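Local coordinates for galactan 1,3-beta-galactosidase (Phanerochaete chrysosporium, PDB 7BYS), which probably hydrolyses the beta-1,3-galactan backbone of arabinogalactan from its end, as an exo-acting glycoside hydrolase of family 43, at residues Asn195-Leu200 against Trp215-Ser220; Gly190-Asn195 against Asp246-Ser251. One frame throughout, in Å; residues are numbered along the deposited sequence. Where two conformers were deposited one is given.

The two contacts illustrate how a propeller blade is tied together within itself and to the next blade. Interaction 1 pairs neighbouring strands of one sheet, so backbone hydrogen bonds carry it; it is only partly buried, with waters at its edge meeting backbone carbonyls and a serine hydroxyl. Interaction 2 joins the strand beside it, 189-194, to a strand of a different sheet. More deeply buried, it has no direct hydrogen bond and relies on van der Waals fit and bridging waters. N195 belongs to both, in the turn between strands 189-194 and 197-204, and the probable backbone bond from F199 N to V192 O joins them across the shared sheet.

Interaction 1. Residues Asn195-Leu200 against Trp215-Ser220; sequences NGEYFL and WFSASS
Four backbone hydrogen bonds lock the antiparallel strands 197-200 and 215-218 together as two reciprocal pairs. Y198 and A218 form one; Y198 N meets A218 O at 2.9 Å, almost straight at 167° and nearly along the C=O axis. L200 and F216 form the other, in which L200 N lies 2.8 Å from F216 O. Between them F199 faces S217 as a non-hydrogen-bonded pair, where CA-H...O contacts fill in.

Packing differs on the two faces. On one, S217 CB sits over a face of the F199 ring, 3.9 Å from its centroid, a CH-pi contact. The W215 indole lies alongside F199, pointing the same way but obliquely, with ring planes at 38°; W215 CZ3 comes to 3.8 Å from F199 CE2. On the other face L200 CD2 rests 3.7 Å from F216 CD1, and the Y198 ring turns its edge to the carbonyls of A218 and S219, its hydroxyl bonding D143.

The E197 carboxylate lies across the A218 carbonyl. CG is anti to the backbone N and the chain bends at chi2 (91°), which brings E197 CD to 3.0 Å from A218 O, with no hydrogen bond between the two groups. A water bound to S217 OG at 2.6 Å also reaches E197 OE1 weakly, while another bridges G196 O and S219 O beyond the last pair. Such a ladder is that of a beta hairpin, here the second and third strands of a blade in the five-bladed beta-propeller of family 43.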
# COMPACT_ATOMS: atom_id res chain seq x y z
N ASN A 195 -21.88 -7.12 1.05
CA ASN A 195 -23.17 -7.81 1.14
C ASN A 195 -23.65 -7.93 2.59
O ASN A 195 -24.10 -8.99 3.03
CB ASN A 195 -23.12 -9.17 0.45
CG ASN A 195 -22.95 -9.06 -1.05
OD1 ASN A 195 -23.32 -8.05 -1.66
ND2 ASN A 195 -22.39 -10.10 -1.66
N GLY A 196 -23.53 -6.84 3.34
CA GLY A 196 -24.00 -6.79 4.71
C GLY A 196 -23.07 -7.40 5.73
O GLY A 196 -23.34 -7.28 6.94
N GLU A 197 -22.00 -8.06 5.30
CA GLU A 197 -21.03 -8.71 6.17
C GLU A 197 -19.81 -7.80 6.32
O GLU A 197 -19.49 -7.02 5.41
CB GLU A 197 -20.62 -10.04 5.55
CG GLU A 197 -19.65 -10.88 6.35
CD GLU A 197 -20.34 -11.85 7.29
OE1 GLU A 197 -19.65 -12.77 7.79
OE2 GLU A 197 -21.56 -11.68 7.54
N TYR A 198 -19.13 -7.90 7.46
CA TYR A 198 -17.96 -7.08 7.75
C TYR A 198 -16.69 -7.88 7.49
O TYR A 198 -16.57 -9.02 7.95
CB TYR A 198 -17.97 -6.61 9.20
CG TYR A 198 -19.21 -5.86 9.61
CD1 TYR A 198 -19.29 -4.48 9.46
CD2 TYR A 198 -20.30 -6.54 10.15
CE1 TYR A 198 -20.44 -3.79 9.84
CE2 TYR A 198 -21.45 -5.85 10.53
CZ TYR A 198 -21.50 -4.49 10.37
OH TYR A 198 -22.65 -3.81 10.75
N PHE A 199 -15.75 -7.28 6.76
CA PHE A 199 -14.49 -7.94 6.44
C PHE A 199 -13.35 -7.11 7.01
O PHE A 199 -13.17 -5.95 6.62
CB PHE A 199 -14.34 -8.12 4.93
CG PHE A 199 -15.20 -9.20 4.38
CD1 PHE A 199 -16.54 -8.96 4.12
CD2 PHE A 199 -14.68 -10.46 4.16
CE1 PHE A 199 -17.36 -9.98 3.63
CE2 PHE A 199 -15.50 -11.49 3.68
CZ PHE A 199 -16.83 -11.24 3.41
N LEU A 200 -12.58 -7.72 7.91
CA LEU A 200 -11.41 -7.10 8.52
C LEU A 200 -10.18 -7.60 7.78
O LEU A 200 -10.02 -8.81 7.58
CB LEU A 200 -11.34 -7.52 10.00
CG LEU A 200 -10.05 -7.19 10.76
CD1 LEU A 200 -9.89 -5.69 10.95
CD2 LEU A 200 -10.01 -7.89 12.11
N TRP A 215 -7.44 -11.83 6.21
CA TRP A 215 -8.83 -11.40 6.26
C TRP A 215 -9.62 -12.24 7.26
O TRP A 215 -9.30 -13.42 7.50
CB TRP A 215 -9.50 -11.42 4.87
CG TRP A 215 -9.81 -12.77 4.31
CD1 TRP A 215 -9.01 -13.55 3.52
CD2 TRP A 215 -11.03 -13.51 4.49
NE1 TRP A 215 -9.65 -14.72 3.20
CE2 TRP A 215 -10.89 -14.72 3.78
CE3 TRP A 215 -12.22 -13.26 5.18
CZ2 TRP A 215 -11.90 -15.68 3.75
CZ3 TRP A 215 -13.22 -14.21 5.15
CH2 TRP A 215 -13.06 -15.41 4.43
N PHE A 216 -10.65 -11.61 7.84
CA PHE A 216 -11.58 -12.20 8.79
C PHE A 216 -12.95 -11.64 8.45
O PHE A 216 -13.05 -10.50 7.99
CB PHE A 216 -11.28 -11.75 10.24
CG PHE A 216 -9.82 -11.77 10.61
CD1 PHE A 216 -8.94 -10.81 10.14
CD2 PHE A 216 -9.33 -12.72 11.51
CE1 PHE A 216 -7.60 -10.82 10.51
CE2 PHE A 216 -7.99 -12.72 11.89
CZ PHE A 216 -7.13 -11.78 11.39
N SER A 217 -14.02 -12.40 8.67
CA SER A 217 -15.35 -11.86 8.44
C SER A 217 -16.27 -12.16 9.62
O SER A 217 -16.05 -13.10 10.39
CB SER A 217 -16.02 -12.39 7.17
OG SER A 217 -16.13 -13.80 7.21
N ALA A 218 -17.30 -11.33 9.75
CA ALA A 218 -18.30 -11.49 10.80
C ALA A 218 -19.59 -10.84 10.33
O ALA A 218 -19.58 -9.95 9.49
CB ALA A 218 -17.82 -10.83 12.10
N SER A 219 -20.71 -11.30 10.89
CA SER A 219 -22.00 -10.65 10.63
C SER A 219 -22.27 -9.49 11.57
O SER A 219 -23.22 -8.73 11.36
CB SER A 219 -23.15 -11.67 10.73
OG SER A 219 -23.31 -12.12 12.06
N SER A 220 -21.45 -9.32 12.60
CA SER A 220 -21.54 -8.20 13.52
C SER A 220 -20.12 -7.81 13.92
O SER A 220 -19.22 -8.65 13.94
CB SER A 220 -22.36 -8.59 14.77
OG SER A 220 -21.92 -7.89 15.92
O HOH W 1 -24.32 -8.79 8.68
O HOH W 2 -17.59 -15.37 8.75

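Interaction 2. Residues Gly190-Asn195 against Asp246-Ser251; sequences GIVKHN and DLPLGS
Apolar contact centres on V192, whose bond to CB points toward 246-251. Its CG2, anti to the backbone N, reaches the P248 ring at 3.8 Å from CD, the valine branch and the proline ring passing each other pointing opposite ways. V192 CB meanwhile rests against a backbone oxygen, 3.6 Å from D246 O, so this one side chain touches both D246 and P248.

A closer fit occurs at the buried end. The carboxylate of D246, its CG anti to the carbonyl carbon, brings OD2 to 3.3 Å from G190 CA; a beta carbon on G190 would collide with this oxygen. OD2 also accepts a hydrogen bond from N243 ND2, so the buried oxygen has a polar partner.

The strands run the same way, their axes 14° apart and 6.5 Å at closest approach, too far for a backbone ladder. This is the relation between innermost strands of successive blades in a five-bladed beta-propeller, each pairing outward within its own sheet: V192 with F199, L247 with I254. The glycine end lies toward the galactose-binding region: the side chain of R82, which binds galactose in another crystal structure of this protein, lies about 8 Å from G190.

Water supplies the polar links. One molecule donates to both I191 O and D246 O, each at 2.7 Å, a symmetrical bridge joining the two backbones. Farther along, another donates to G250 O and sits in the plane of the H194 ring, 3.0 Å from ND1. S251 O also approaches the edge of that imidazole, 2.9 Å from H194 CE1, while its nearness to ND1 is too badly angled for a hydrogen bond. The same ring stacks on F277.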
# COMPACT_ATOMS: atom_id res chain seq x y z
N GLY A 190 -8.11 -2.63 8.66
CA GLY A 190 -9.20 -1.90 8.04
C GLY A 190 -10.40 -2.81 7.91
O GLY A 190 -10.25 -4.04 7.86
N ILE A 191 -11.60 -2.23 7.87
CA ILE A 191 -12.83 -3.00 7.65
C ILE A 191 -13.57 -2.44 6.45
O ILE A 191 -13.71 -1.23 6.28
CB ILE A 191 -13.75 -3.07 8.89
CG1 ILE A 191 -13.15 -4.02 9.93
CG2 ILE A 191 -15.19 -3.47 8.49
CD1 ILE A 191 -13.85 -3.99 11.30
N VAL A 192 -14.05 -3.35 5.61
CA VAL A 192 -14.92 -3.00 4.50
C VAL A 192 -16.14 -3.92 4.54
O VAL A 192 -16.02 -5.11 4.85
CB VAL A 192 -14.16 -3.08 3.15
CG1 VAL A 192 -13.70 -4.50 2.87
CG2 VAL A 192 -15.02 -2.53 2.02
N LYS A 193 -17.31 -3.35 4.26
CA LYS A 193 -18.50 -4.17 4.19
C LYS A 193 -18.64 -4.79 2.82
O LYS A 193 -18.20 -4.24 1.80
CB LYS A 193 -19.75 -3.34 4.48
CG LYS A 193 -19.84 -2.92 5.91
CD LYS A 193 -21.22 -2.34 6.20
CE LYS A 193 -22.20 -3.42 6.61
NZ LYS A 193 -23.38 -2.86 7.32
N HIS A 194 -19.27 -5.96 2.80
CA HIS A 194 -19.56 -6.65 1.55
C HIS A 194 -20.82 -7.46 1.78
O HIS A 194 -20.81 -8.37 2.62
CB HIS A 194 -18.39 -7.56 1.17
CG HIS A 194 -18.70 -8.50 0.05
ND1 HIS A 194 -18.69 -8.12 -1.27
CD2 HIS A 194 -19.03 -9.82 0.06
CE1 HIS A 194 -19.00 -9.15 -2.03
NE2 HIS A 194 -19.21 -10.20 -1.25
N ASN A 195 -21.88 -7.12 1.05
CA ASN A 195 -23.17 -7.81 1.14
C ASN A 195 -23.65 -7.93 2.59
O ASN A 195 -24.10 -8.99 3.03
CB ASN A 195 -23.12 -9.17 0.45
CG ASN A 195 -22.95 -9.06 -1.05
OD1 ASN A 195 -23.32 -8.05 -1.66
ND2 ASN A 195 -22.39 -10.10 -1.66
N ASP A 246 -9.01 -0.18 3.00
CA ASP A 246 -9.74 -1.15 2.19
C ASP A 246 -11.03 -0.46 1.74
O ASP A 246 -11.95 -0.27 2.54
CB ASP A 246 -9.97 -2.40 3.01
CG ASP A 246 -8.70 -2.87 3.65
OD1 ASP A 246 -7.76 -3.19 2.87
OD2 ASP A 246 -8.61 -2.85 4.89
N LEU A 247 -11.06 -0.04 0.47
CA LEU A 247 -12.13 0.82 -0.03
C LEU A 247 -13.18 -0.03 -0.73
O LEU A 247 -12.83 -0.85 -1.58
CB LEU A 247 -11.54 1.82 -1.03
CG LEU A 247 -12.54 2.89 -1.47
CD1 LEU A 247 -12.76 3.91 -0.38
CD2 LEU A 247 -12.04 3.58 -2.74
N PRO A 248 -14.47 0.13 -0.45
CA PRO A 248 -15.47 -0.61 -1.22
C PRO A 248 -15.47 -0.20 -2.68
O PRO A 248 -15.19 0.95 -3.02
CB PRO A 248 -16.80 -0.25 -0.54
CG PRO A 248 -16.52 0.91 0.32
CD PRO A 248 -15.06 0.96 0.62
N LEU A 249 -15.74 -1.17 -3.56
CA LEU A 249 -15.75 -0.92 -5.01
C LEU A 249 -16.76 -1.89 -5.61
O LEU A 249 -16.42 -3.03 -5.94
CB LEU A 249 -14.37 -1.10 -5.63
CG LEU A 249 -14.30 -0.89 -7.15
CD1 LEU A 249 -14.35 0.58 -7.47
CD2 LEU A 249 -13.06 -1.52 -7.75
N GLY A 250 -18.02 -1.45 -5.72
CA GLY A 250 -19.05 -2.33 -6.27
C GLY A 250 -19.20 -3.55 -5.39
O GLY A 250 -19.26 -3.46 -4.16
N SER A 251 -19.24 -4.72 -6.02
CA SER A 251 -19.31 -5.96 -5.26
C SER A 251 -17.95 -6.44 -4.78
O SER A 251 -17.85 -7.53 -4.21
CB SER A 251 -19.99 -7.06 -6.07
OG SER A 251 -19.36 -7.24 -7.31
O HOH W 3 -13.31 0.86 4.59
O HOH W 4 -18.07 -5.24 -1.77